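Local atomic coordinates of Phikz039 (Pseudomonas phage phikz, PDB entry 3ZBQ), a protein that is a phage-encoded member of the tubulin family, built on a nucleotide-binding domain that here holds guanosine-5'-diphosphate. Residues S176-N179 and Q180-E184; E168-E171 and G172-Q175; E79-S82 and A83-A87; L183-L186 and N187-I191. One frame throughout, in Å; residues are numbered along the deposited sequence.

Contact 1. Residues S176-N179 and Q180-E184. With GDP (guanosine-5'-diphosphate), chain B.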
loop_
_atom_site.group_PDB
_atom_site.type_symbol
_atom_site.label_atom_id
_atom_site.label_comp_id
_atom_site.label_asym_id
_atom_site.label_seq_id
_atom_site.Cartn_x
_atom_site.Cartn_y
_atom_site.Cartn_z
ATOM N N SER A 176 9.183 -12.812 -5.928
ATOM C CA SER A 176 9.310 -13.610 -4.709
ATOM C C SER A 176 10.188 -12.927 -3.650
ATOM O O SER A 176 9.953 -13.075 -2.438
ATOM C CB SER A 176 9.847 -15.012 -5.036
ATOM O OG SER A 176 11.158 -14.954 -5.573
ATOM N N MET A 177 11.185 -12.160 -4.095
ATOM C CA MET A 177 12.056 -11.438 -3.160
ATOM C C MET A 177 11.365 -10.226 -2.548
ATOM O O MET A 177 11.571 -9.908 -1.368
ATOM C CB MET A 177 13.350 -10.994 -3.845
ATOM C CG MET A 177 14.289 -12.137 -4.204
ATOM S SD MET A 177 15.527 -11.653 -5.431
ATOM C CE MET A 177 16.344 -10.287 -4.624
ATOM N N VAL A 178 10.574 -9.531 -3.359
ATOM C CA VAL A 178 9.744 -8.441 -2.872
ATOM C C VAL A 178 8.697 -8.975 -1.894
ATOM O O VAL A 178 8.463 -8.380 -0.848
ATOM C CB VAL A 178 9.075 -7.676 -4.040
ATOM C CG1 VAL A 178 8.117 -6.604 -3.514
ATOM C CG2 VAL A 178 10.142 -7.047 -4.916
ATOM N N ASN A 179 8.095 -10.118 -2.208
ATOM C CA ASN A 179 7.096 -10.702 -1.318
ATOM C C ASN A 179 7.677 -11.039 0.041
ATOM O O ASN A 179 7.051 -10.805 1.077
ATOM C CB ASN A 179 6.476 -11.952 -1.941
ATOM C CG ASN A 179 5.713 -11.643 -3.193
ATOM O OD1 ASN A 179 5.446 -10.483 -3.485
ATOM N ND2 ASN A 179 5.353 -12.677 -3.947
ATOM N N GLN A 180 8.882 -11.597 0.038
ATOM C CA GLN A 180 9.538 -11.944 1.294
ATOM C C GLN A 180 9.822 -10.705 2.144
ATOM O O GLN A 180 9.623 -10.723 3.369
ATOM C CB GLN A 180 10.822 -12.736 1.030
ATOM C CG GLN A 180 11.598 -13.105 2.299
ATOM C CD GLN A 180 10.784 -13.946 3.281
ATOM O OE1 GLN A 180 10.865 -13.750 4.497
ATOM N NE2 GLN A 180 10.004 -14.881 2.759
ATOM N N ASN A 181 10.283 -9.627 1.511
ATOM C CA ASN A 181 10.494 -8.389 2.255
ATOM C C ASN A 181 9.185 -7.862 2.831
ATOM O O ASN A 181 9.132 -7.404 3.971
ATOM C CB ASN A 181 11.197 -7.310 1.423
ATOM C CG ASN A 181 11.819 -6.213 2.303
ATOM O OD1 ASN A 181 11.374 -5.060 2.310
ATOM N ND2 ASN A 181 12.843 -6.584 3.064
ATOM N N ILE A 182 8.117 -7.965 2.055
ATOM C CA ILE A 182 6.809 -7.534 2.529
ATOM C C ILE A 182 6.326 -8.351 3.733
ATOM O O ILE A 182 5.789 -7.795 4.689
ATOM C CB ILE A 182 5.778 -7.555 1.379
ATOM C CG1 ILE A 182 6.052 -6.376 0.428
ATOM C CG2 ILE A 182 4.360 -7.501 1.941
ATOM C CD1 ILE A 182 5.221 -6.387 -0.850
ATOM N N LEU A 183 6.525 -9.667 3.700
ATOM C CA LEU A 183 6.123 -10.518 4.827
ATOM C C LEU A 183 6.889 -10.131 6.087
ATOM O O LEU A 183 6.324 -10.074 7.196
ATOM C CB LEU A 183 6.368 -11.989 4.499
ATOM C CG LEU A 183 5.570 -12.488 3.299
ATOM C CD1 LEU A 183 5.981 -13.905 2.956
ATOM C CD2 LEU A 183 4.069 -12.414 3.568
ATOM N N GLU A 184 8.180 -9.857 5.915
ATOM C CA GLU A 184 8.996 -9.403 7.035
ATOM C C GLU A 184 8.411 -8.132 7.643
ATOM O O GLU A 184 8.386 -7.973 8.865
ATOM C CB GLU A 184 10.441 -9.159 6.584
ATOM C CG GLU A 184 11.194 -10.423 6.220
ATOM C CD GLU A 184 12.471 -10.584 7.014
ATOM O OE1 GLU A 184 13.182 -9.569 7.207
ATOM O OE2 GLU A 184 12.754 -11.724 7.452
HETATM P PB GDP B . -5.117 -5.657 -9.173
HETATM O O1B GDP B . -5.788 -6.978 -8.895
HETATM O O2B GDP B . -4.926 -4.879 -7.886
HETATM O O3B GDP B . -5.889 -4.834 -10.175
HETATM O O3A GDP B . -3.658 -5.873 -9.814
HETATM P PA GDP B . -2.550 -6.928 -9.318
HETATM O O1A GDP B . -2.937 -8.385 -9.407
HETATM O O2A GDP B . -2.083 -6.569 -7.923
HETATM O "O5'" GDP B . -1.370 -6.660 -10.358
HETATM C "C5'" GDP B . -0.834 -5.357 -10.552
HETATM C "C4'" GDP B . 0.690 -5.435 -10.504
HETATM O "O4'" GDP B . 1.107 -5.755 -9.177
HETATM C "C3'" GDP B . 1.280 -6.530 -11.371
HETATM O "O3'" GDP B . 1.499 -6.044 -12.706
HETATM C "C2'" GDP B . 2.572 -6.856 -10.662
HETATM O "O2'" GDP B . 3.570 -5.901 -11.028
HETATM C "C1'" GDP B . 2.279 -6.569 -9.207
HETATM N N9 GDP B . 1.966 -7.796 -8.444
HETATM C C8 GDP B . 0.856 -8.556 -8.506
HETATM N N7 GDP B . 0.928 -9.590 -7.633
HETATM C C5 GDP B . 2.102 -9.488 -6.976
HETATM C C6 GDP B . 2.820 -10.240 -5.922
HETATM O O6 GDP B . 2.315 -11.263 -5.393
HETATM N N1 GDP B . 4.022 -9.771 -5.541
HETATM C C2 GDP B . 4.586 -8.671 -6.085
HETATM N N2 GDP B . 5.809 -8.258 -5.668
HETATM N N3 GDP B . 3.987 -7.940 -7.048
HETATM C C4 GDP B . 2.773 -8.300 -7.519
#
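The first turns of helix 175-192, which by its place after the nucleotide-binding strands probably corresponds to the central core helix of tubulins, bring Val178 and Ile182 together and turn Asn179 to the guanine of GDP. Four successive alpha-helical bonds join residues 176-179 to 180-183. The last of them runs from Leu183 N to Asn179 O (2.9 Å) and holds the backbone of the guanine-binding residue. Leu183 also lays its CG against the same oxygen, 3.2 Å from Asn179 O. One residue earlier in the same pattern, CD1 of Ile182 meets CG1 of Val178 at 3.9 Å, the two side chains crossing obliquely. That CG1 has a second neighbour, the exocyclic amine of the base, with Val178 CG1 3.6 Å from GDP N2. The Asn179 side chain, CG anti to the carbonyl carbon (chi1 -64°), leans back toward the start of the helix, where the base lies. Its OD1 accepts twice: a short bond from GDP N1 (2.6 Å, 159° at the hydrogen) and a weak, bent one from GDP N2 (3.1 Å). One carbonyl oxygen thus faces the N1-H and, weakly, the amino group N2 of guanine. Asn179 rests on Ile19 and Leu22 of helix 13-23, while Val178 packs on His167 of strand 163-168 and Ile182 packs on His167 as well and on Val130 and Ile132 of strand 127-133.

Contact 2. Residues E168-E171 and G172-Q175. With GDP (guanosine-5'-diphosphate), chain B.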
loop_
_atom_site.group_PDB
_atom_site.type_symbol
_atom_site.label_atom_id
_atom_site.label_comp_id
_atom_site.label_asym_id
_atom_site.label_seq_id
_atom_site.Cartn_x
_atom_site.Cartn_y
_atom_site.Cartn_z
ATOM N N GLU A 168 9.401 -1.663 -4.435
ATOM C CA GLU A 168 9.386 -1.563 -5.887
ATOM C C GLU A 168 9.616 -2.911 -6.527
ATOM O O GLU A 168 10.543 -3.631 -6.143
ATOM C CB GLU A 168 10.475 -0.599 -6.315
ATOM C CG GLU A 168 10.433 -0.243 -7.775
ATOM C CD GLU A 168 11.334 0.920 -8.059
ATOM O OE1 GLU A 168 11.049 2.028 -7.549
ATOM O OE2 GLU A 168 12.331 0.715 -8.772
ATOM N N ASN A 169 8.773 -3.260 -7.500
ATOM C CA ASN A 169 9.053 -4.399 -8.358
ATOM C C ASN A 169 10.100 -3.937 -9.361
ATOM O O ASN A 169 9.769 -3.492 -10.464
ATOM C CB ASN A 169 7.793 -4.865 -9.103
ATOM C CG ASN A 169 6.948 -5.847 -8.291
ATOM O OD1 ASN A 169 7.359 -6.320 -7.229
ATOM N ND2 ASN A 169 5.763 -6.179 -8.811
ATOM N N VAL A 170 11.363 -4.001 -8.951
ATOM C CA VAL A 170 12.456 -3.611 -9.826
ATOM C C VAL A 170 12.462 -4.547 -11.021
ATOM O O VAL A 170 12.497 -5.770 -10.873
ATOM C CB VAL A 170 13.813 -3.638 -9.107
ATOM C CG1 VAL A 170 14.909 -3.203 -10.056
ATOM C CG2 VAL A 170 13.787 -2.689 -7.906
ATOM N N GLU A 171 12.372 -3.958 -12.207
ATOM C CA GLU A 171 12.376 -4.714 -13.444
ATOM C C GLU A 171 13.533 -5.713 -13.441
ATOM O O GLU A 171 14.696 -5.323 -13.286
ATOM C CB GLU A 171 12.510 -3.733 -14.605
ATOM C CG GLU A 171 12.369 -4.317 -15.976
ATOM C CD GLU A 171 12.574 -3.259 -17.050
ATOM O OE1 GLU A 171 13.501 -2.424 -16.905
ATOM O OE2 GLU A 171 11.815 -3.270 -18.045
ATOM N N GLY A 172 13.209 -7.001 -13.564
ATOM C CA GLY A 172 14.226 -8.042 -13.574
ATOM C C GLY A 172 14.369 -8.830 -12.283
ATOM O O GLY A 172 14.877 -9.957 -12.291
ATOM N N ILE A 173 13.933 -8.248 -11.164
ATOM C CA ILE A 173 14.068 -8.909 -9.869
ATOM C C ILE A 173 12.841 -9.779 -9.603
ATOM O O ILE A 173 11.708 -9.324 -9.787
ATOM C CB ILE A 173 14.209 -7.882 -8.722
ATOM C CG1 ILE A 173 15.444 -7.001 -8.933
ATOM C CG2 ILE A 173 14.277 -8.585 -7.375
ATOM C CD1 ILE A 173 16.755 -7.781 -8.974
ATOM N N PRO A 174 13.062 -11.040 -9.201
ATOM C CA PRO A 174 11.956 -11.962 -8.903
ATOM C C PRO A 174 10.993 -11.364 -7.882
ATOM O O PRO A 174 11.444 -10.896 -6.832
ATOM C CB PRO A 174 12.667 -13.175 -8.302
ATOM C CG PRO A 174 14.040 -13.149 -8.907
ATOM C CD PRO A 174 14.381 -11.701 -9.146
ATOM N N GLN A 175 9.696 -11.380 -8.174
ATOM C CA GLN A 175 8.722 -10.819 -7.243
ATOM C C GLN A 175 8.738 -11.555 -5.907
ATOM O O GLN A 175 8.381 -10.984 -4.873
ATOM C CB GLN A 175 7.323 -10.808 -7.856
ATOM C CG GLN A 175 7.183 -9.812 -9.001
ATOM C CD GLN A 175 5.822 -9.862 -9.652
ATOM O OE1 GLN A 175 4.905 -10.519 -9.155
ATOM N NE2 GLN A 175 5.682 -9.171 -10.780
HETATM P PB GDP B . -5.117 -5.657 -9.173
HETATM O O1B GDP B . -5.788 -6.978 -8.895
HETATM O O2B GDP B . -4.926 -4.879 -7.886
HETATM O O3B GDP B . -5.889 -4.834 -10.175
HETATM O O3A GDP B . -3.658 -5.873 -9.814
HETATM P PA GDP B . -2.550 -6.928 -9.318
HETATM O O1A GDP B . -2.937 -8.385 -9.407
HETATM O O2A GDP B . -2.083 -6.569 -7.923
HETATM O "O5'" GDP B . -1.370 -6.660 -10.358
HETATM C "C5'" GDP B . -0.834 -5.357 -10.552
HETATM C "C4'" GDP B . 0.690 -5.435 -10.504
HETATM O "O4'" GDP B . 1.107 -5.755 -9.177
HETATM C "C3'" GDP B . 1.280 -6.530 -11.371
HETATM O "O3'" GDP B . 1.499 -6.044 -12.706
HETATM C "C2'" GDP B . 2.572 -6.856 -10.662
HETATM O "O2'" GDP B . 3.570 -5.901 -11.028
HETATM C "C1'" GDP B . 2.279 -6.569 -9.207
HETATM N N9 GDP B . 1.966 -7.796 -8.444
HETATM C C8 GDP B . 0.856 -8.556 -8.506
HETATM N N7 GDP B . 0.928 -9.590 -7.633
HETATM C C5 GDP B . 2.102 -9.488 -6.976
HETATM C C6 GDP B . 2.820 -10.240 -5.922
HETATM O O6 GDP B . 2.315 -11.263 -5.393
HETATM N N1 GDP B . 4.022 -9.771 -5.541
HETATM C C2 GDP B . 4.586 -8.671 -6.085
HETATM N N2 GDP B . 5.809 -8.258 -5.668
HETATM N N3 GDP B . 3.987 -7.940 -7.048
HETATM C C4 GDP B . 2.773 -8.300 -7.519
HETATM O O HOH W 1 10.379 -7.294 -9.676
#
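Gln175 and Asn169 approach GDP from two directions at the ends of the loop that joins strand 163-168 to helix 175-192, a loop reversed by a type II beta turn from Val170 to Ile173. The CB of Gln175 lies over the base, 3.7 Å from GDP N2. Its CG passes beside the Asn169 amide, and CD continues across the purine face. At the tip, Gln175 OE1 sits above the ring system 3.5 Å from GDP C4, while Gln175 NE2 turns to the sugar side, near C2' and 3.6 Å from Asn169 ND2. Asn169 works instead at the rim of the base: OD1 accepts from GDP N2 (2.9 Å), and ND2 donates both to GDP N3 (3.1 Å, 169° at the hydrogen) and to the ribose O2'. Three bonds therefore fix the rotation of this amide and match its two ends to the base. In the turn, Gly172 takes the positive phi (103°) of its third position, and the side chains of Val170 and Ile173 lie alongside each other. The turn is closed by Ile173 N donating to Val170 O at 2.9 Å, and a water also donates to that oxygen.

Contact 3. Residues E79-S82 and A83-A87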
loop_
_atom_site.group_PDB
_atom_site.type_symbol
_atom_site.label_atom_id
_atom_site.label_comp_id
_atom_site.label_asym_id
_atom_site.label_seq_id
_atom_site.Cartn_x
_atom_site.Cartn_y
_atom_site.Cartn_z
ATOM N N GLU A 79 -14.696 3.582 -10.561
ATOM C CA GLU A 79 -16.127 3.784 -10.815
ATOM C C GLU A 79 -16.955 2.689 -10.170
ATOM O O GLU A 79 -18.053 2.931 -9.659
ATOM C CB GLU A 79 -16.427 3.729 -12.315
ATOM C CG GLU A 79 -16.116 4.968 -13.109
ATOM C CD GLU A 79 -16.489 4.794 -14.578
ATOM O OE1 GLU A 79 -17.703 4.711 -14.879
ATOM O OE2 GLU A 79 -15.571 4.729 -15.430
ATOM N N LEU A 80 -16.431 1.469 -10.227
ATOM C CA LEU A 80 -17.156 0.316 -9.731
ATOM C C LEU A 80 -17.158 0.314 -8.206
ATOM O O LEU A 80 -18.208 0.253 -7.577
ATOM C CB LEU A 80 -16.527 -0.980 -10.243
ATOM C CG LEU A 80 -17.085 -2.242 -9.570
ATOM C CD1 LEU A 80 -18.588 -2.381 -9.802
ATOM C CD2 LEU A 80 -16.355 -3.489 -10.020
ATOM N N ILE A 81 -15.968 0.406 -7.625
ATOM C CA ILE A 81 -15.797 0.094 -6.209
ATOM C C ILE A 81 -16.133 1.214 -5.219
ATOM O O ILE A 81 -16.442 0.933 -4.065
ATOM C CB ILE A 81 -14.378 -0.487 -5.914
ATOM C CG1 ILE A 81 -13.279 0.565 -6.109
ATOM C CG2 ILE A 81 -14.112 -1.715 -6.781
ATOM C CD1 ILE A 81 -12.911 1.325 -4.820
ATOM N N SER A 82 -16.047 2.469 -5.650
ATOM C CA SER A 82 -16.124 3.589 -4.697
ATOM C C SER A 82 -17.372 3.597 -3.817
ATOM O O SER A 82 -17.286 3.821 -2.606
ATOM C CB SER A 82 -15.988 4.924 -5.422
ATOM O OG SER A 82 -14.689 5.054 -5.975
ATOM N N ALA A 83 -18.529 3.339 -4.413
ATOM C CA ALA A 83 -19.785 3.387 -3.660
ATOM C C ALA A 83 -19.929 2.239 -2.652
ATOM O O ALA A 83 -20.773 2.298 -1.757
ATOM C CB ALA A 83 -20.980 3.422 -4.610
ATOM N N HIS A 84 -19.103 1.203 -2.790
ATOM C CA HIS A 84 -19.197 0.033 -1.912
ATOM C C HIS A 84 -18.343 0.156 -0.653
ATOM O O HIS A 84 -18.478 -0.644 0.269
ATOM C CB HIS A 84 -18.770 -1.223 -2.653
ATOM C CG HIS A 84 -19.615 -1.536 -3.850
ATOM N ND1 HIS A 84 -20.649 -2.446 -3.809
ATOM C CD2 HIS A 84 -19.558 -1.085 -5.125
ATOM C CE1 HIS A 84 -21.196 -2.539 -5.011
ATOM N NE2 HIS A 84 -20.560 -1.716 -5.822
ATOM N N ILE A 85 -17.451 1.137 -0.630
ATOM C CA ILE A 85 -16.484 1.265 0.469
ATOM C C ILE A 85 -17.093 1.380 1.884
ATOM O O ILE A 85 -16.628 0.701 2.803
ATOM C CB ILE A 85 -15.455 2.399 0.212
ATOM C CG1 ILE A 85 -14.617 2.088 -1.033
ATOM C CG2 ILE A 85 -14.556 2.589 1.430
ATOM C CD1 ILE A 85 -13.746 0.839 -0.894
ATOM N N PRO A 86 -18.123 2.233 2.070
ATOM C CA PRO A 86 -18.735 2.277 3.404
ATOM C C PRO A 86 -19.263 0.914 3.862
ATOM O O PRO A 86 -19.055 0.526 5.011
ATOM C CB PRO A 86 -19.891 3.258 3.214
ATOM C CG PRO A 86 -19.431 4.165 2.129
ATOM C CD PRO A 86 -18.699 3.258 1.177
ATOM N N ALA A 87 -19.924 0.183 2.974
ATOM C CA ALA A 87 -20.465 -1.113 3.357
ATOM C C ALA A 87 -19.340 -2.062 3.753
ATOM O O ALA A 87 -19.434 -2.782 4.752
ATOM C CB ALA A 87 -21.275 -1.704 2.212
HETATM O O HOH W 2 -18.906 3.546 -7.315
#
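With chi1 of 68° placing CG1 of Ile81 between its backbone N and carbonyl carbon, and chi1 of -63° turning CG1 of Ile85 beside its own N, the two isoleucines lie side by side and point the same way, Ile81 CD1 4.0 Å from Ile85 CD1. The contact belongs to the junction of helices 74-81 and 85-91, and both side chains pack on Ser115 of helix 109-122. The backbone here follows a tighter course than an alpha helix. His84 N donates to Ile81 O, three residues back, at 3.0 Å; Ile85 N makes a weak bond of the same span to Ser82 O. Where the wider bond would fall, a water accepts from Ala83 N (2.9 Å) and lies close to Glu79 O, to which it probably donates. The imidazole of His84 comes edge-on to the preceding turn, its CD2 3.1 Å from Leu80 O and in the plane of the ring. Ser82 OG bonds back to Ala78 O. Pro86 has no N-H to give to Ser82 O, four residues back, so the alpha-helical bond cannot form there, and Ile85 N makes the weak one instead.

Contact 4. Residues L183-L186 and N187-I191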
loop_
_atom_site.group_PDB
_atom_site.type_symbol
_atom_site.label_atom_id
_atom_site.label_comp_id
_atom_site.label_asym_id
_atom_site.label_seq_id
_atom_site.Cartn_x
_atom_site.Cartn_y
_atom_site.Cartn_z
ATOM N N LEU A 183 6.525 -9.667 3.700
ATOM C CA LEU A 183 6.123 -10.518 4.827
ATOM C C LEU A 183 6.889 -10.131 6.087
ATOM O O LEU A 183 6.324 -10.074 7.196
ATOM C CB LEU A 183 6.368 -11.989 4.499
ATOM C CG LEU A 183 5.570 -12.488 3.299
ATOM C CD1 LEU A 183 5.981 -13.905 2.956
ATOM C CD2 LEU A 183 4.069 -12.414 3.568
ATOM N N GLU A 184 8.180 -9.857 5.915
ATOM C CA GLU A 184 8.996 -9.403 7.035
ATOM C C GLU A 184 8.411 -8.132 7.643
ATOM O O GLU A 184 8.386 -7.973 8.865
ATOM C CB GLU A 184 10.441 -9.159 6.584
ATOM C CG GLU A 184 11.194 -10.423 6.220
ATOM C CD GLU A 184 12.471 -10.584 7.014
ATOM O OE1 GLU A 184 13.182 -9.569 7.207
ATOM O OE2 GLU A 184 12.754 -11.724 7.452
ATOM N N VAL A 185 7.937 -7.225 6.795
ATOM C CA VAL A 185 7.345 -5.977 7.269
ATOM C C VAL A 185 6.018 -6.223 7.993
ATOM O O VAL A 185 5.793 -5.689 9.075
ATOM C CB VAL A 185 7.158 -4.962 6.115
ATOM C CG1 VAL A 185 6.231 -3.826 6.530
ATOM C CG2 VAL A 185 8.514 -4.422 5.651
ATOM N N LEU A 186 5.149 -7.037 7.395
ATOM C CA LEU A 186 3.850 -7.349 8.001
ATOM C C LEU A 186 4.038 -8.023 9.359
ATOM O O LEU A 186 3.374 -7.672 10.352
ATOM C CB LEU A 186 3.020 -8.229 7.057
ATOM C CG LEU A 186 2.533 -7.538 5.789
ATOM C CD1 LEU A 186 1.852 -8.536 4.855
ATOM C CD2 LEU A 186 1.585 -6.402 6.146
ATOM N N ASN A 187 4.971 -8.964 9.425
ATOM C CA ASN A 187 5.288 -9.589 10.699
ATOM C C ASN A 187 5.751 -8.574 11.733
ATOM O O ASN A 187 5.331 -8.616 12.892
ATOM C CB ASN A 187 6.354 -10.666 10.528
ATOM C CG ASN A 187 6.661 -11.373 11.825
ATOM O OD1 ASN A 187 7.805 -11.383 12.289
ATOM N ND2 ASN A 187 5.630 -11.954 12.437
ATOM N N ALA A 188 6.625 -7.663 11.322
ATOM C CA ALA A 188 7.155 -6.679 12.267
ATOM C C ALA A 188 6.040 -5.762 12.750
ATOM O O ALA A 188 5.945 -5.448 13.940
ATOM C CB ALA A 188 8.270 -5.875 11.624
ATOM N N LEU A 189 5.197 -5.327 11.820
ATOM C CA LEU A 189 4.090 -4.437 12.146
ATOM C C LEU A 189 3.100 -5.082 13.115
ATOM O O LEU A 189 2.675 -4.453 14.095
ATOM C CB LEU A 189 3.387 -3.981 10.861
ATOM C CG LEU A 189 4.143 -2.925 10.040
ATOM C CD1 LEU A 189 3.377 -2.607 8.751
ATOM C CD2 LEU A 189 4.387 -1.650 10.859
ATOM N N VAL A 190 2.740 -6.336 12.849
ATOM C CA VAL A 190 1.841 -7.062 13.746
ATOM C C VAL A 190 2.404 -7.105 15.175
ATOM O O VAL A 190 1.669 -6.881 16.143
ATOM C CB VAL A 190 1.551 -8.478 13.220
ATOM C CG1 VAL A 190 0.884 -9.312 14.289
ATOM C CG2 VAL A 190 0.669 -8.404 11.972
ATOM N N ILE A 191 3.699 -7.385 15.311
ATOM C CA ILE A 191 4.359 -7.332 16.628
ATOM C C ILE A 191 4.277 -5.930 17.244
ATOM O O ILE A 191 3.906 -5.771 18.429
ATOM C CB ILE A 191 5.848 -7.773 16.534
ATOM C CG1 ILE A 191 5.959 -9.255 16.157
ATOM C CG2 ILE A 191 6.593 -7.506 17.847
ATOM C CD1 ILE A 191 7.372 -9.700 15.828
HETATM O O HOH W 3 9.809 -9.507 10.690
#
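Leu183 joins Asn187 in the middle of helix 175-192: Asn187 N donates to Leu183 O at 2.8 Å. The leucine side chain itself turns to Leu22 and Phe23 of helix 13-23. Next, Glu184 O receives Ala188 N at 3.0 Å and, in addition, a water at 2.8 Å from Glu184 O. The same water donates to Asn187 OD1, placed on that side of the helix by a CG anti to the backbone N (chi1 -178°). Val185 carries the apolar contact: its CG1 lies 3.8 Å from CD1 of Leu189, the two side chains running alongside each other in one direction. Leu189 N also donates to Val185 O. Leu186 O finally accepts from Val190 N, and CG2 of Val190 presses close to that carbonyl, 3.2 Å from Leu186 O. The Leu186 side chain spans Ile19 and Phe23 of helix 13-23 and Ile99 and Val101 of strand 97-103, while Ala188 and Leu189 meet Phe278 of strand 275-281. Every carbonyl from Leu183 to Leu186 accepts a main-chain N-H, the apolar side chains pack on helix 13-23 and on strands 97-103 and 275-281, and the added water falls at Glu184 and Asn187, on a more polar side.

Overall arrangement
Contacts 2, 1 and 4 follow one another along the chain, from the loop after strand 163-168 into and along helix 175-192. Contacts 1 and 2, centres 11 Å apart, share the guanine end of GDP and touch through Val178 CG2, 3.7 Å from Asn169 OD1. Contact 4 overlaps contact 1 at Leu183 and Glu184 and carries the helix away from the nucleotide; the side chain of Leu183 is still about 9 Å from GDP. Contact 3 stands apart, about 29 Å from contact 1 between centres and on the opposite side of the chain's centre. Its Ile81 side chain comes within about 9 Å of GDP, so contact 3 approaches the nucleotide without touching it, whereas contacts 1 and 2 bond to it directly.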